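Local coordinates for 3-oxoacyl-[acyl-carrier-protein] synthase 3 (Micrococcus luteus NCTC 2665, PDB 4EWP) that probably catalyses the first condensation of fatty acid synthesis, joining an acetyl group from acetyl-CoA to two carbons from malonyl-ACP, at residues Arg71-Arg76 / Ala174-Ala179. Numbering follows the deposited sequence.
Sequences REALER and AVIVAA
Glu72 OE2 is gripped twice, by a salt bridge of 2.9 Å from Arg76 NH2 one turn further along the helix and by a hydrogen bond from His317 NE2, while OE1 of the same carboxylate accepts the backbone N-H of Ala21; together these hold its rotation. That polar flank borders a meeting of helix and strand without hydrogen bonds, its side-chain contacts all apolar. Ile176 carries it from the strand side: with CG1 anti to its carbonyl carbon (chi1 -61°) and the chain then extended, CD1 ends against the helix backbone, 3.6 Å from Ala73 O. Ile176 CD1 also touches Ala73 CB at 3.9 Å. Leu74 CD2 reaches the same methyl, 3.8 Å from Ile176 CD1, its side chain crossing that of Ile176 at about a right angle. Two residues earlier on the strand, Ala174 CB faces Ala73 CB at 4.4 Å, small side chains consistent with the close approach, 7.7 Å, of the axes of 71-76 and 174-179, crossing at -42°. The example illustrates the layered alpha/beta architecture of the thiolase fold: the end of helix 62-76 packs on one face of the mixed sheet, over strand 170-180, which runs between strands 13-22 and 144-152, while Val175 and Val177 turn to the other face and pack on helix 125-138.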
# COMPACT_ATOMS: atom_id res chain seq x y z
N ARG A 71 4.55 -12.55 15.34
CA ARG A 71 4.34 -13.58 16.37
C ARG A 71 4.67 -13.09 17.79
O ARG A 71 3.96 -13.43 18.73
CB ARG A 71 5.11 -14.87 16.05
CG ARG A 71 4.68 -15.55 14.76
CD ARG A 71 5.16 -17.00 14.77
NE ARG A 71 5.33 -17.55 13.42
CZ ARG A 71 4.41 -18.26 12.78
NH1 ARG A 71 3.23 -18.49 13.35
NH2 ARG A 71 4.67 -18.73 11.57
N GLU A 72 5.74 -12.31 17.94
CA GLU A 72 6.05 -11.78 19.27
C GLU A 72 4.92 -10.89 19.80
O GLU A 72 4.54 -10.97 20.97
CB GLU A 72 7.37 -11.00 19.30
CG GLU A 72 7.67 -10.49 20.70
CD GLU A 72 9.00 -9.80 20.82
OE1 GLU A 72 9.67 -9.59 19.80
OE2 GLU A 72 9.35 -9.46 21.96
N ALA A 73 4.38 -10.06 18.91
CA ALA A 73 3.29 -9.16 19.28
C ALA A 73 2.07 -9.97 19.70
O ALA A 73 1.42 -9.66 20.70
CB ALA A 73 2.95 -8.24 18.11
N LEU A 74 1.77 -11.01 18.94
CA LEU A 74 0.63 -11.86 19.24
C LEU A 74 0.77 -12.50 20.62
O LEU A 74 -0.17 -12.51 21.41
CB LEU A 74 0.51 -12.94 18.17
CG LEU A 74 -0.19 -12.49 16.89
CD1 LEU A 74 -0.08 -13.57 15.80
CD2 LEU A 74 -1.65 -12.13 17.17
N GLU A 75 1.96 -13.04 20.89
CA GLU A 75 2.23 -13.68 22.18
C GLU A 75 2.12 -12.69 23.36
O GLU A 75 1.52 -13.00 24.41
CB GLU A 75 3.60 -14.35 22.15
CG GLU A 75 3.98 -15.00 23.48
CD GLU A 75 5.43 -15.48 23.52
OE1 GLU A 75 6.27 -14.90 22.81
OE2 GLU A 75 5.72 -16.44 24.28
N ARG A 76 2.68 -11.50 23.20
CA ARG A 76 2.60 -10.47 24.24
C ARG A 76 1.20 -9.94 24.46
O ARG A 76 0.88 -9.48 25.54
CB ARG A 76 3.52 -9.31 23.91
CG ARG A 76 4.99 -9.59 24.13
CD ARG A 76 5.76 -8.35 23.80
NE ARG A 76 7.18 -8.54 23.99
CZ ARG A 76 8.03 -7.55 24.23
NH1 ARG A 76 7.57 -6.31 24.31
NH2 ARG A 76 9.32 -7.80 24.39
N ALA A 174 6.53 -4.76 14.92
CA ALA A 174 5.10 -4.99 14.78
C ALA A 174 4.30 -4.50 15.97
O ALA A 174 4.74 -4.58 17.10
CB ALA A 174 4.81 -6.47 14.53
N VAL A 175 3.10 -4.03 15.71
CA VAL A 175 2.24 -3.52 16.76
C VAL A 175 0.83 -4.08 16.56
O VAL A 175 0.41 -4.35 15.42
CB VAL A 175 2.31 -1.99 16.72
CG1 VAL A 175 0.95 -1.35 16.57
CG2 VAL A 175 3.17 -1.44 17.88
N ILE A 176 0.10 -4.30 17.65
CA ILE A 176 -1.30 -4.68 17.53
C ILE A 176 -2.23 -3.61 18.10
O ILE A 176 -2.14 -3.23 19.26
CB ILE A 176 -1.61 -6.05 18.18
CG1 ILE A 176 -0.80 -7.16 17.48
CG2 ILE A 176 -3.11 -6.35 18.06
CD1 ILE A 176 -0.92 -8.50 18.17
N VAL A 177 -3.14 -3.11 17.26
CA VAL A 177 -4.05 -2.07 17.70
C VAL A 177 -5.41 -2.69 17.98
O VAL A 177 -5.97 -3.39 17.13
CB VAL A 177 -4.19 -1.00 16.62
CG1 VAL A 177 -5.18 0.09 17.08
CG2 VAL A 177 -2.82 -0.42 16.28
N ALA A 178 -5.94 -2.43 19.17
CA ALA A 178 -7.20 -3.04 19.56
C ALA A 178 -8.26 -2.04 20.02
O ALA A 178 -7.95 -0.95 20.54
CB ALA A 178 -6.95 -4.09 20.65
N ALA A 179 -9.52 -2.44 19.86
CA ALA A 179 -10.62 -1.70 20.48
C ALA A 179 -10.34 -1.49 21.97
O ALA A 179 -9.79 -2.36 22.64
CB ALA A 179 -11.95 -2.44 20.28